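Local coordinates for protein lactaldehyde dehydrogenase (Methanocaldococcus jannaschii, PDB 3PQA) that oxidises lactaldehyde to lactate with NAD as the preferred coenzyme, a step in the biosynthesis of coenzyme F420, at residues I249-D253 with D284-A288; P153-N159 with A450-S455; P139-P143 with Y270-C275. All coordinates share one frame; numbering follows the deposited sequence.

Contact 1 of 3, residues I249-D253 with D284-A288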
loop_
_atom_site.group_PDB
_atom_site.type_symbol
_atom_site.label_atom_id
_atom_site.label_comp_id
_atom_site.label_asym_id
_atom_site.label_seq_id
_atom_site.Cartn_x
_atom_site.Cartn_y
_atom_site.Cartn_z
ATOM N N ILE B 249 -14.247 -9.969 28.210
ATOM C CA ILE B 249 -13.719 -11.126 28.934
ATOM C C ILE B 249 -12.662 -10.658 29.910
ATOM O O ILE B 249 -11.758 -9.940 29.524
ATOM C CB ILE B 249 -13.066 -12.114 27.933
ATOM C CG1 ILE B 249 -14.153 -12.724 27.044
ATOM C CG2 ILE B 249 -12.179 -13.173 28.662
ATOM C CD1 ILE B 249 -13.650 -13.364 25.760
ATOM N N VAL B 250 -12.772 -11.079 31.167
ATOM C CA VAL B 250 -11.813 -10.655 32.184
ATOM C C VAL B 250 -11.136 -11.914 32.691
ATOM O O VAL B 250 -11.769 -12.711 33.401
ATOM C CB VAL B 250 -12.501 -9.918 33.355
ATOM C CG1 VAL B 250 -11.479 -9.507 34.448
ATOM C CG2 VAL B 250 -13.264 -8.690 32.859
ATOM N N LEU B 251 -9.873 -12.106 32.311
ATOM C CA LEU B 251 -9.110 -13.278 32.772
ATOM C C LEU B 251 -8.587 -13.063 34.195
ATOM O O LEU B 251 -8.526 -11.939 34.673
ATOM C CB LEU B 251 -7.953 -13.606 31.825
ATOM C CG LEU B 251 -8.327 -13.953 30.378
ATOM C CD1 LEU B 251 -7.126 -14.535 29.659
ATOM C CD2 LEU B 251 -9.464 -14.948 30.341
ATOM N N LYS B 252 -8.201 -14.141 34.866
ATOM C CA LYS B 252 -7.811 -14.051 36.276
ATOM C C LYS B 252 -6.548 -13.223 36.523
ATOM O O LYS B 252 -6.307 -12.804 37.650
ATOM C CB LYS B 252 -7.668 -15.449 36.894
ATOM C CG LYS B 252 -6.530 -16.282 36.319
ATOM C CD LYS B 252 -6.535 -17.688 36.935
ATOM C CE LYS B 252 -5.425 -18.550 36.357
ATOM N NZ LYS B 252 -5.684 -18.906 34.921
ATOM N N ASP B 253 -5.743 -13.000 35.485
ATOM C CA ASP B 253 -4.542 -12.188 35.635
ATOM C C ASP B 253 -4.742 -10.709 35.257
ATOM O O ASP B 253 -3.776 -9.945 35.220
ATOM C CB ASP B 253 -3.384 -12.784 34.828
ATOM C CG ASP B 253 -3.551 -12.578 33.341
ATOM O OD1 ASP B 253 -4.677 -12.788 32.826
ATOM O OD2 ASP B 253 -2.566 -12.181 32.693
ATOM N N ASP B 284 -13.421 -14.722 35.133
ATOM C CA ASP B 284 -12.915 -15.954 35.735
ATOM C C ASP B 284 -13.510 -16.167 37.123
ATOM O O ASP B 284 -13.549 -15.232 37.923
ATOM C CB ASP B 284 -11.395 -15.934 35.834
ATOM C CG ASP B 284 -10.830 -17.313 36.111
ATOM O OD1 ASP B 284 -10.504 -18.011 35.136
ATOM O OD2 ASP B 284 -10.751 -17.712 37.294
ATOM N N GLU B 285 -13.945 -17.402 37.391
ATOM C CA GLU B 285 -14.499 -17.799 38.693
ATOM C C GLU B 285 -13.653 -17.322 39.854
ATOM O O GLU B 285 -14.188 -16.886 40.890
ATOM C CB GLU B 285 -14.624 -19.326 38.793
ATOM C CG GLU B 285 -15.800 -19.895 38.019
ATOM C CD GLU B 285 -15.899 -21.414 38.097
ATOM O OE1 GLU B 285 -15.134 -22.032 38.873
ATOM O OE2 GLU B 285 -16.722 -21.989 37.356
ATOM N N SER B 286 -12.338 -17.420 39.680
ATOM C CA SER B 286 -11.397 -17.172 40.764
ATOM C C SER B 286 -11.403 -15.703 41.212
ATOM O O SER B 286 -11.057 -15.406 42.356
ATOM C CB SER B 286 -9.978 -17.635 40.386
ATOM O OG SER B 286 -9.264 -16.621 39.692
ATOM N N ILE B 287 -11.823 -14.795 40.329
ATOM C CA ILE B 287 -11.797 -13.366 40.658
ATOM C C ILE B 287 -13.179 -12.694 40.580
ATOM O O ILE B 287 -13.278 -11.467 40.716
ATOM C CB ILE B 287 -10.795 -12.574 39.764
ATOM C CG1 ILE B 287 -11.104 -12.774 38.279
ATOM C CG2 ILE B 287 -9.340 -12.941 40.098
ATOM C CD1 ILE B 287 -10.633 -11.610 37.409
ATOM N N ALA B 288 -14.217 -13.505 40.369
ATOM C CA ALA B 288 -15.556 -13.007 40.059
ATOM C C ALA B 288 -16.150 -12.161 41.184
ATOM O O ALA B 288 -16.692 -11.083 40.932
ATOM C CB ALA B 288 -16.484 -14.154 39.700
HETATM O O HOH W 1 -8.882 -16.589 33.460
#
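Val250 and Asp284 make the last backbone link between two neighbouring parallel strands, 246-250 and 278-284, and beyond it the contact becomes a packing of two loops at the strand ends, far from the catalytic centre. Asp284 N donates to Val250 O at 3.1 Å. Just past this bond the two chains are tied again, this time through a water that accepts from Lys252 N and donates to Asp284 OD1.

On one side of these links the packing is apolar. Ile287, at the N-cap position of helix 288-300, sends its CD1 back over the strand end, 3.7 Å from Val250 CG1 and 3.5 Å from Leu251 O. Its CG1 lies between the backbone N and the carbonyl carbon (chi1 56°), a setting that turns the ethyl arm toward Val250. Leu256 of helix 256-268 touches both side chains and closes this patch.

The other side is polar. Asp284 folds into an Asx turn, its OD2 accepting from Ser286 N at 2.9 Å on the anti side of the carboxylate. The methylene stem of Lys252 lies against this turn, with CB 3.4 Å from Ser286 OG, while Lys252 NZ runs on and stays 4.9 Å from Asp284 OD1.

The carboxylate of Asp284 is thus held by one oxygen to its own turn and by the other to the water, without a direct salt bridge to Lys252; any help from the lysine charge is probably indirect, and Lys252 NZ also faces Glu381 in a long, weak ion pair.

Contact 2 of 3, residues P153-N159 with A450-S455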
loop_
_atom_site.group_PDB
_atom_site.type_symbol
_atom_site.label_atom_id
_atom_site.label_comp_id
_atom_site.label_asym_id
_atom_site.label_seq_id
_atom_site.Cartn_x
_atom_site.Cartn_y
_atom_site.Cartn_z
ATOM N N PRO B 153 -17.033 10.708 3.374
ATOM C CA PRO B 153 -16.488 9.871 2.278
ATOM C C PRO B 153 -17.280 9.919 0.964
ATOM O O PRO B 153 -16.679 9.825 -0.108
ATOM C CB PRO B 153 -16.475 8.454 2.857
ATOM C CG PRO B 153 -17.402 8.481 4.021
ATOM C CD PRO B 153 -17.470 9.894 4.532
ATOM N N ALA B 154 -18.612 10.059 1.034
ATOM C CA ALA B 154 -19.429 10.181 -0.177
ATOM C C ALA B 154 -19.078 11.409 -1.011
ATOM O O ALA B 154 -18.922 11.312 -2.234
ATOM C CB ALA B 154 -20.921 10.178 0.175
ATOM N N ILE B 155 -18.960 12.565 -0.354
ATOM C CA ILE B 155 -18.537 13.797 -1.022
ATOM C C ILE B 155 -17.115 13.634 -1.594
ATOM O O ILE B 155 -16.843 13.956 -2.758
ATOM C CB ILE B 155 -18.617 15.028 -0.080
ATOM C CG1 ILE B 155 -20.079 15.345 0.278
ATOM C CG2 ILE B 155 -17.953 16.269 -0.716
ATOM C CD1 ILE B 155 -20.209 16.442 1.324
ATOM N N ALA B 156 -16.228 13.084 -0.770
ATOM C CA ALA B 156 -14.839 12.871 -1.180
ATOM C C ALA B 156 -14.684 12.045 -2.457
ATOM O O ALA B 156 -13.723 12.258 -3.214
ATOM C CB ALA B 156 -14.055 12.231 -0.043
ATOM N N THR B 157 -15.606 11.104 -2.670
ATOM C CA THR B 157 -15.547 10.172 -3.805
ATOM C C THR B 157 -16.474 10.569 -4.973
ATOM O O THR B 157 -16.644 9.800 -5.921
ATOM C CB THR B 157 -15.798 8.709 -3.340
ATOM O OG1 THR B 157 -16.999 8.642 -2.553
ATOM C CG2 THR B 157 -14.630 8.216 -2.504
ATOM N N GLY B 158 -17.072 11.762 -4.905
ATOM C CA GLY B 158 -17.831 12.316 -6.046
ATOM C C GLY B 158 -19.243 11.791 -6.241
ATOM O O GLY B 158 -19.763 11.810 -7.355
ATOM N N ASN B 159 -19.860 11.353 -5.148
ATOM C CA ASN B 159 -21.215 10.829 -5.147
ATOM C C ASN B 159 -22.249 11.881 -4.808
ATOM O O ASN B 159 -21.997 12.765 -4.009
ATOM C CB ASN B 159 -21.348 9.718 -4.117
ATOM C CG ASN B 159 -20.495 8.529 -4.442
ATOM O OD1 ASN B 159 -20.803 7.771 -5.354
ATOM N ND2 ASN B 159 -19.419 8.350 -3.695
ATOM N N ALA B 450 -14.531 3.679 3.949
ATOM C CA ALA B 450 -15.830 4.011 3.353
ATOM C C ALA B 450 -15.648 4.552 1.931
ATOM O O ALA B 450 -16.454 4.250 1.037
ATOM C CB ALA B 450 -16.567 5.020 4.216
ATOM N N MET B 451 -14.591 5.332 1.709
ATOM C CA MET B 451 -14.317 5.874 0.376
ATOM C C MET B 451 -14.147 4.735 -0.633
ATOM O O MET B 451 -14.690 4.785 -1.752
ATOM C CB MET B 451 -13.096 6.801 0.374
ATOM C CG MET B 451 -13.331 8.164 1.026
ATOM S SD MET B 451 -11.806 9.177 1.195
ATOM C CE MET B 451 -11.335 9.497 -0.547
ATOM N N GLU B 452 -13.432 3.690 -0.218
ATOM C CA GLU B 452 -13.276 2.525 -1.073
ATOM C C GLU B 452 -14.606 1.819 -1.391
ATOM O O GLU B 452 -14.806 1.387 -2.535
ATOM C CB GLU B 452 -12.238 1.541 -0.508
ATOM C CG GLU B 452 -11.933 0.355 -1.437
ATOM C CD GLU B 452 -11.255 0.763 -2.753
ATOM O OE1 GLU B 452 -10.806 1.928 -2.881
ATOM O OE2 GLU B 452 -11.158 -0.076 -3.679
ATOM N N GLU B 453 -15.492 1.708 -0.399
ATOM C CA GLU B 453 -16.832 1.103 -0.571
ATOM C C GLU B 453 -17.690 1.977 -1.481
ATOM O O GLU B 453 -18.486 1.469 -2.248
ATOM C CB GLU B 453 -17.560 0.952 0.772
ATOM C CG GLU B 453 -16.757 0.274 1.888
ATOM C CD GLU B 453 -16.809 -1.239 1.874
ATOM O OE1 GLU B 453 -17.472 -1.813 0.977
ATOM O OE2 GLU B 453 -16.163 -1.846 2.777
ATOM N N MET B 454 -17.508 3.291 -1.381
ATOM C CA MET B 454 -18.331 4.270 -2.094
ATOM C C MET B 454 -17.794 4.642 -3.486
ATOM O O MET B 454 -18.274 5.578 -4.125
ATOM C CB MET B 454 -18.546 5.520 -1.216
ATOM C CG MET B 454 -19.427 5.250 0.032
ATOM S SD MET B 454 -19.630 6.699 1.099
ATOM C CE MET B 454 -20.785 6.043 2.344
ATOM N N SER B 455 -16.788 3.908 -3.946
ATOM C CA SER B 455 -16.312 4.095 -5.295
ATOM C C SER B 455 -16.169 2.752 -6.003
ATOM O O SER B 455 -16.196 1.689 -5.356
ATOM C CB SER B 455 -15.023 4.939 -5.306
ATOM O OG SER B 455 -14.009 4.389 -4.517
#
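Pro153 packs against the last turn of helix 447-453, its CG 3.6 Å from Ala450 CB and its CB 3.6 Å from Met451 CG. This is the tight part of the contact, and two methionines frame it. The extended chain of Met454 lays SD 3.5 Å from Ala154 N, while Met451 bends at its last torsion (chi3 65°) and brings CE to Ala156 CB. Thr157 belongs to the same close fit: its CG2 meets Met451 CB at 3.6 Å, and its OG1 turns back to donate to Pro153 O at 2.7 Å. A glycine in its place would probably open a gap beside Met451 and deprive Pro153 O of its hydroxyl donor.

The fit thins out at Ser455, which comes no nearer than 4.3 Å, CB to Thr157 CB. Beyond the Schellman motif closed by Gly158 the contact turns polar: Asn159 ND2 spans the two chains, donating to Met454 O at 3.0 Å, with that oxygen close to the plane of the amide.

Strand 122-138 lies beside this polar end, where Gly132 N reaches Asn159 OD1. Helices 55-71 and 88-111 cover Ala156, and Met454 also rests on strand 216-220.

Contact 3 of 3, residues P139-P143 with Y270-C275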
loop_
_atom_site.group_PDB
_atom_site.type_symbol
_atom_site.label_atom_id
_atom_site.label_comp_id
_atom_site.label_asym_id
_atom_site.label_seq_id
_atom_site.Cartn_x
_atom_site.Cartn_y
_atom_site.Cartn_z
ATOM N N PRO B 139 -28.332 6.541 12.196
ATOM C CA PRO B 139 -29.009 6.142 13.412
ATOM C C PRO B 139 -29.217 7.309 14.380
ATOM O O PRO B 139 -28.634 8.374 14.199
ATOM C CB PRO B 139 -28.016 5.141 14.012
ATOM C CG PRO B 139 -26.719 5.736 13.707
ATOM C CD PRO B 139 -26.870 6.323 12.310
ATOM N N PHE B 140 -30.023 7.078 15.415
ATOM C CA PHE B 140 -30.362 8.109 16.384
ATOM C C PHE B 140 -29.223 8.391 17.381
ATOM O O PHE B 140 -29.209 9.448 18.008
ATOM C CB PHE B 140 -31.639 7.715 17.161
ATOM C CG PHE B 140 -31.400 6.670 18.239
ATOM C CD1 PHE B 140 -30.832 7.025 19.468
ATOM C CD2 PHE B 140 -31.710 5.331 18.014
ATOM C CE1 PHE B 140 -30.593 6.075 20.453
ATOM C CE2 PHE B 140 -31.485 4.374 19.001
ATOM C CZ PHE B 140 -30.918 4.743 20.219
ATOM N N ASN B 141 -28.288 7.449 17.536
ATOM C CA ASN B 141 -27.409 7.446 18.725
ATOM C C ASN B 141 -26.154 8.317 18.631
ATOM O O ASN B 141 -25.785 8.994 19.599
ATOM C CB ASN B 141 -27.080 6.004 19.190
ATOM C CG ASN B 141 -26.350 5.184 18.133
ATOM O OD1 ASN B 141 -26.365 5.508 16.941
ATOM N ND2 ASN B 141 -25.683 4.114 18.577
ATOM N N PHE B 142 -25.500 8.304 17.468
ATOM C CA PHE B 142 -24.422 9.243 17.169
ATOM C C PHE B 142 -24.796 9.871 15.824
ATOM O O PHE B 142 -24.094 9.686 14.821
ATOM C CB PHE B 142 -23.045 8.541 17.152
ATOM C CG PHE B 142 -22.630 7.998 18.503
ATOM C CD1 PHE B 142 -21.680 8.660 19.274
ATOM C CD2 PHE B 142 -23.238 6.841 19.021
ATOM C CE1 PHE B 142 -21.314 8.161 20.552
ATOM C CE2 PHE B 142 -22.903 6.344 20.294
ATOM C CZ PHE B 142 -21.935 7.005 21.059
ATOM N N PRO B 143 -25.915 10.622 15.804
ATOM C CA PRO B 143 -26.466 11.113 14.540
ATOM C C PRO B 143 -25.564 12.105 13.813
ATOM O O PRO B 143 -25.672 12.249 12.592
ATOM C CB PRO B 143 -27.785 11.774 14.976
ATOM C CG PRO B 143 -27.524 12.220 16.383
ATOM C CD PRO B 143 -26.648 11.159 16.975
ATOM N N TYR B 270 -23.436 6.683 26.983
ATOM C CA TYR B 270 -24.723 6.882 26.296
ATOM C C TYR B 270 -25.791 5.857 26.704
ATOM O O TYR B 270 -26.572 5.380 25.880
ATOM C CB TYR B 270 -24.544 7.008 24.761
ATOM C CG TYR B 270 -25.788 7.537 24.043
ATOM C CD1 TYR B 270 -26.490 8.645 24.534
ATOM C CD2 TYR B 270 -26.262 6.925 22.893
ATOM C CE1 TYR B 270 -27.629 9.128 23.879
ATOM C CE2 TYR B 270 -27.406 7.395 22.234
ATOM C CZ TYR B 270 -28.078 8.499 22.729
ATOM O OH TYR B 270 -29.212 8.952 22.079
ATOM N N ALA B 271 -25.831 5.552 28.002
ATOM C CA ALA B 271 -26.834 4.629 28.572
ATOM C C ALA B 271 -26.839 3.261 27.878
ATOM O O ALA B 271 -27.872 2.605 27.773
ATOM C CB ALA B 271 -28.237 5.275 28.553
ATOM N N GLY B 272 -25.679 2.844 27.365
ATOM C CA GLY B 272 -25.556 1.574 26.657
ATOM C C GLY B 272 -26.133 1.541 25.243
ATOM O O GLY B 272 -26.245 0.466 24.642
ATOM N N GLN B 273 -26.500 2.707 24.701
ATOM C CA GLN B 273 -27.105 2.772 23.367
ATOM C C GLN B 273 -26.025 2.953 22.297
ATOM O O GLN B 273 -26.093 3.864 21.469
ATOM C CB GLN B 273 -28.142 3.896 23.279
ATOM C CG GLN B 273 -29.207 3.803 24.357
ATOM C CD GLN B 273 -30.161 4.978 24.334
ATOM O OE1 GLN B 273 -31.335 4.824 23.979
ATOM N NE2 GLN B 273 -29.668 6.158 24.687
ATOM N N VAL B 274 -25.017 2.082 22.330
ATOM C CA VAL B 274 -23.947 2.112 21.324
ATOM C C VAL B 274 -23.830 0.716 20.716
ATOM O O VAL B 274 -23.953 -0.287 21.434
ATOM C CB VAL B 274 -22.577 2.557 21.912
ATOM C CG1 VAL B 274 -21.619 2.993 20.790
ATOM C CG2 VAL B 274 -22.735 3.674 22.938
ATOM N N CYS B 275 -23.604 0.630 19.404
ATOM C CA CYS B 275 -23.532 -0.694 18.785
ATOM C C CYS B 275 -22.418 -1.539 19.394
ATOM O O CYS B 275 -22.503 -2.758 19.369
ATOM C CB CYS B 275 -23.363 -0.631 17.277
ATOM S SG CYS B 275 -21.949 0.263 16.779
#
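Asn141 reaches across to the loop that carries Cys275, and its side chain is the main polar tie between the two segments. Its CB sits at the edge of the Tyr270 ring, 3.4 Å from CE2, and also lies over one face of its neighbour Phe140, toward the rim. The same CB is 3.3 Å from Gln273 O. CG is set between the backbone N and the carbonyl carbon (chi1 61°), which leaves the amide facing Gln273. From there OD1 folds back to take a weak bond from Phe142 N, while the tip, ND2, lies beside Val274 CA and donates to Gln273 O at 2.9 Å. That bond is fairly straight (163°) and its acceptor lies in the amide plane, although the donor is tilted from the plane of the carbonyl.

Two phenyl rings flank the asparagine. Phe140 offers its edge to Tyr270 OH, 3.6 Å from CE1; the hydroxyl itself is hydrogen-bonded to Ala84 O. Phe142 sets CE2 3.6 Å from Val274 CG1 and meets the Tyr270 ring obliquely, the planes 73° apart. Lys86 makes cation-pi contacts with both Phe142 and Tyr270.

Gln273 is the centre of an inverse gamma turn, and its carbonyl, gripped by Asn141, comes two residues before the probable nucleophile. An asparagine in a Pro-aromatic-Asn loop next to the catalytic cysteine is characteristic of aldehyde dehydrogenases; as in relatives, Asn141 probably contributes to the oxyanion hole.

Contact 3 is the one at the catalytic centre: it contains Cys275, whose side chain is about 6 Å from that of Glu241, the other probable active-site residue, and the side chain of Asn141 is about 7 Å from Gly221 of the probable NAD site. Contact 2 comes near the same region, the side chain of Ala450 being about 8 Å from that of Glu241; its centre is 24 Å from that of contact 3. Contact 1 lies remote, its centre 29 Å from that of contact 3; contact 2 lies on the opposite side of the chain's centre, 44 Å away between centres. Helix 145-156 follows 139-143 and runs into contact 2, while strand 278-284 leads from just beyond Cys275 to contact 1.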